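Local coordinates for putative uncharacterized protein (Leishmania major, PDB 3M3I), which is of unknown function but belongs to the DUF985 family of the cupin superfamily, whose members share a small beta-barrel fold, at residues Pro91-Val96 with Tyr131-Val136. Numbering follows the deposited sequence.
Sequences PLQLHV and YRRVLV
Gln93 and Arg133 meet on one face of the antiparallel pair 92-96 and 131-136, diagonally, Gln93 being the partner of Leu135. Gln93 has CG anti to its backbone N (chi1 -171°) and runs on extended, which carries its amide over to Arg133. Gln93 CB touches Leu135 CD2 at 4.1 Å. Gln93 CG lies against Arg133 CG at 3.8 Å. Gln93 CD is 3.3 Å from Arg133 NE. At the tip, Gln93 NE2 is 3.2 Å from Arg133 CD and as close to Arg133 NE, two donors that make no bond. OE1 is farther from NE and badly angled. The amide and guanidinium planes are 72° apart. The amide packs on the CG, CD and NE of Arg133, with no hydrogen bond.

On the same face, the Tyr131 ring lies beside His95 and points the same way. His95 ND1 gives a weak bond to Tyr131 OH at 2.9 Å, bent to 123° at the hydrogen. His95 NE2 bonds to Ser159 OG on the next strand, so both ring nitrogens are engaged.

The other face holds apolar Leu92, Leu94, Val96, Val134 and Val136, and the start of Arg132, whose end leads away. Leu94 CD1 packs against Val136 CG2 at 3.5 Å. From the facing sheet, Trp84 touches Leu92 and Leu94, Tyr86 touches Val136, and Tyr148 touches Leu94 and Val134.

Paired backbone bonds join Leu92 with Val136, Leu94 with Val134 and Val96 with Arg132. Strand 130-136 is an edge strand of its five-stranded sheet within the chain. This antiparallel pairing, with an apolar face turned to a second sheet, is characteristic of the cupin beta-barrel.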
ATOM      1  N   PRO A  91       7.033  14.815   2.280  1.00 66.23           N
ATOM      2  CA  PRO A  91       7.675  13.660   1.669  1.00 64.88           C
ATOM      3  C   PRO A  91       8.579  12.935   2.626  1.00 64.10           C
ATOM      4  O   PRO A  91       9.238  13.564   3.452  1.00 65.23           O
ATOM      5  CB  PRO A  91       8.527  14.262   0.544  1.00 66.40           C
ATOM      6  CG  PRO A  91       8.536  15.705   0.760  1.00 68.76           C
ATOM      7  CD  PRO A  91       7.265  16.028   1.484  1.00 68.54           C
ATOM      8  N   LEU A  92       8.614  11.618   2.487  1.00 62.78           N
ATOM      9  CA  LEU A  92       9.460  10.755   3.282  1.00 62.42           C
ATOM     10  C   LEU A  92      10.707  10.446   2.447  1.00 62.24           C
ATOM     11  O   LEU A  92      10.598   9.936   1.322  1.00 61.85           O
ATOM     12  CB  LEU A  92       8.702   9.465   3.577  1.00 61.84           C
ATOM     13  CG  LEU A  92       9.121   8.602   4.760  1.00 62.45           C
ATOM     14  CD1 LEU A  92       8.315   8.971   5.990  1.00 63.66           C
ATOM     15  CD2 LEU A  92       8.894   7.149   4.419  1.00 62.33           C
ATOM     16  N   GLN A  93      11.883  10.764   2.974  1.00 62.98           N
ATOM     17  CA  GLN A  93      13.115  10.447   2.282  1.00 63.01           C
ATOM     18  C   GLN A  93      13.590   9.079   2.718  1.00 62.27           C
ATOM     19  O   GLN A  93      13.879   8.853   3.896  1.00 62.90           O
ATOM     20  CB  GLN A  93      14.190  11.494   2.536  1.00 64.76           C
ATOM     21  CG  GLN A  93      15.399  11.297   1.651  1.00 65.15           C
ATOM     22  CD  GLN A  93      16.455  12.353   1.835  1.00 67.55           C
ATOM     23  OE1 GLN A  93      16.156  13.510   2.091  1.00 69.37           O
ATOM     24  NE2 GLN A  93      17.702  11.959   1.679  1.00 67.99           N
ATOM     25  N   LEU A  94      13.637   8.169   1.753  1.00 61.56           N
ATOM     26  CA  LEU A  94      14.066   6.810   1.961  1.00 61.33           C
ATOM     27  C   LEU A  94      15.528   6.743   1.557  1.00 61.63           C
ATOM     28  O   LEU A  94      15.903   7.226   0.485  1.00 61.88           O
ATOM     29  CB  LEU A  94      13.256   5.843   1.095  1.00 61.09           C
ATOM     30  CG  LEU A  94      11.943   5.311   1.641  1.00 61.31           C
ATOM     31  CD1 LEU A  94      11.149   4.638   0.536  1.00 61.75           C
ATOM     32  CD2 LEU A  94      12.251   4.318   2.757  1.00 62.16           C
ATOM     33  N   HIS A  95      16.339   6.142   2.415  1.00 62.09           N
ATOM     34  CA  HIS A  95      17.764   5.980   2.184  1.00 62.56           C
ATOM     35  C   HIS A  95      17.999   4.502   1.957  1.00 62.49           C
ATOM     36  O   HIS A  95      18.029   3.740   2.918  1.00 63.25           O
ATOM     37  CB  HIS A  95      18.553   6.458   3.411  1.00 63.91           C
ATOM     38  CG  HIS A  95      18.298   7.889   3.777  1.00 64.76           C
ATOM     39  ND1 HIS A  95      19.284   8.851   3.759  1.00 66.31           N
ATOM     40  CD2 HIS A  95      17.168   8.515   4.181  1.00 64.74           C
ATOM     41  CE1 HIS A  95      18.770  10.007   4.137  1.00 67.42           C
ATOM     42  NE2 HIS A  95      17.486   9.830   4.390  1.00 66.32           N
ATOM     43  N   VAL A  96      18.171   4.093   0.711  1.00 62.24           N
ATOM     44  CA  VAL A  96      18.200   2.672   0.356  1.00 62.66           C
ATOM     45  C   VAL A  96      19.575   2.250  -0.173  1.00 63.17           C
ATOM     46  O   VAL A  96      20.000   2.713  -1.225  1.00 63.29           O
ATOM     47  CB  VAL A  96      17.132   2.360  -0.730  1.00 62.78           C
ATOM     48  CG1 VAL A  96      17.106   0.882  -1.060  1.00 64.01           C
ATOM     49  CG2 VAL A  96      15.749   2.813  -0.280  1.00 62.38           C
ATOM     50  N   TYR A 131      23.784   3.339  -3.555  1.00 95.14           N
ATOM     51  CA  TYR A 131      22.951   4.144  -2.672  1.00 91.81           C
ATOM     52  C   TYR A 131      21.910   4.902  -3.499  1.00 94.34           C
ATOM     53  O   TYR A 131      22.240   5.560  -4.497  1.00101.11           O
ATOM     54  CB  TYR A 131      23.817   5.119  -1.864  1.00 94.60           C
ATOM     55  CG  TYR A 131      23.042   6.093  -0.997  1.00 93.67           C
ATOM     56  CD1 TYR A 131      21.962   5.680  -0.225  1.00 88.24           C
ATOM     57  CD2 TYR A 131      23.408   7.424  -0.931  1.00 99.52           C
ATOM     58  CE1 TYR A 131      21.259   6.573   0.562  1.00 88.92           C
ATOM     59  CE2 TYR A 131      22.711   8.320  -0.141  1.00100.13           C
ATOM     60  CZ  TYR A 131      21.636   7.887   0.600  1.00 94.92           C
ATOM     61  OH  TYR A 131      20.956   8.788   1.381  1.00 97.03           O
ATOM     62  N   ARG A 132      20.651   4.797  -3.084  1.00 89.96           N
ATOM     63  CA  ARG A 132      19.552   5.475  -3.751  1.00 92.59           C
ATOM     64  C   ARG A 132      18.742   6.282  -2.753  1.00 90.64           C
ATOM     65  O   ARG A 132      18.226   5.734  -1.776  1.00 85.44           O
ATOM     66  CB  ARG A 132      18.661   4.462  -4.464  1.00 91.34           C
ATOM     67  CG  ARG A 132      19.371   3.766  -5.624  1.00 96.00           C
ATOM     68  CD  ARG A 132      18.437   3.544  -6.793  1.00100.69           C
ATOM     69  NE  ARG A 132      19.045   2.772  -7.876  1.00106.64           N
ATOM     70  CZ  ARG A 132      19.914   3.250  -8.767  1.00115.05           C
ATOM     71  NH1 ARG A 132      20.332   4.511  -8.715  1.00118.25           N
ATOM     72  NH2 ARG A 132      20.387   2.452  -9.713  1.00121.49           N
ATOM     73  N   ARG A 133      18.660   7.586  -3.000  1.00 96.12           N
ATOM     74  CA  ARG A 133      17.795   8.477  -2.241  1.00 96.57           C
ATOM     75  C   ARG A 133      16.456   8.563  -2.969  1.00 98.03           C
ATOM     76  O   ARG A 133      16.402   8.928  -4.142  1.00103.64           O
ATOM     77  CB  ARG A 133      18.446   9.860  -2.107  1.00103.16           C
ATOM     78  CG  ARG A 133      17.570  10.952  -1.478  1.00106.25           C
ATOM     79  CD  ARG A 133      18.338  12.276  -1.391  1.00114.05           C
ATOM     80  NE  ARG A 133      17.463  13.416  -1.119  1.00119.38           N
ATOM     81  CZ  ARG A 133      16.689  14.019  -2.024  1.00124.25           C
ATOM     82  NH1 ARG A 133      16.661  13.600  -3.286  1.00124.97           N
ATOM     83  NH2 ARG A 133      15.927  15.049  -1.661  1.00129.72           N
ATOM     84  N   VAL A 134      15.381   8.205  -2.275  1.00 94.12           N
ATOM     85  CA  VAL A 134      14.041   8.239  -2.849  1.00 95.92           C
ATOM     86  C   VAL A 134      13.126   9.066  -1.957  1.00 97.37           C
ATOM     87  O   VAL A 134      13.109   8.880  -0.743  1.00 94.12           O
ATOM     88  CB  VAL A 134      13.486   6.814  -3.004  1.00 91.10           C
ATOM     89  CG1 VAL A 134      12.071   6.826  -3.549  1.00 93.87           C
ATOM     90  CG2 VAL A 134      14.395   5.996  -3.902  1.00 91.23           C
ATOM     91  N   LEU A 135      12.389   9.995  -2.561  1.00 63.69           N
ATOM     92  CA  LEU A 135      11.365  10.759  -1.850  1.00 63.54           C
ATOM     93  C   LEU A 135      10.019  10.117  -2.108  1.00 61.72           C
ATOM     94  O   LEU A 135       9.579  10.105  -3.223  1.00 60.65           O
ATOM     95  CB  LEU A 135      11.328  12.203  -2.330  1.00 64.33           C
ATOM     96  CG  LEU A 135      12.518  13.088  -1.949  1.00 66.87           C
ATOM     97  CD1 LEU A 135      12.607  14.296  -2.870  1.00 67.62           C
ATOM     98  CD2 LEU A 135      12.416  13.517  -0.512  1.00 69.13           C
ATOM     99  N   VAL A 136       9.382   9.571  -1.077  1.00 61.84           N
ATOM    100  CA  VAL A 136       8.001   9.080  -1.162  1.00 60.72           C
ATOM    101  C   VAL A 136       7.093  10.258  -0.845  1.00 61.63           C
ATOM    102  O   VAL A 136       7.138  10.795   0.262  1.00 63.51           O
ATOM    103  CB  VAL A 136       7.756   7.926  -0.149  1.00 61.05           C
ATOM    104  CG1 VAL A 136       6.249   7.566  -0.053  1.00 60.54           C
ATOM    105  CG2 VAL A 136       8.575   6.718  -0.541  1.00 60.97           C
TER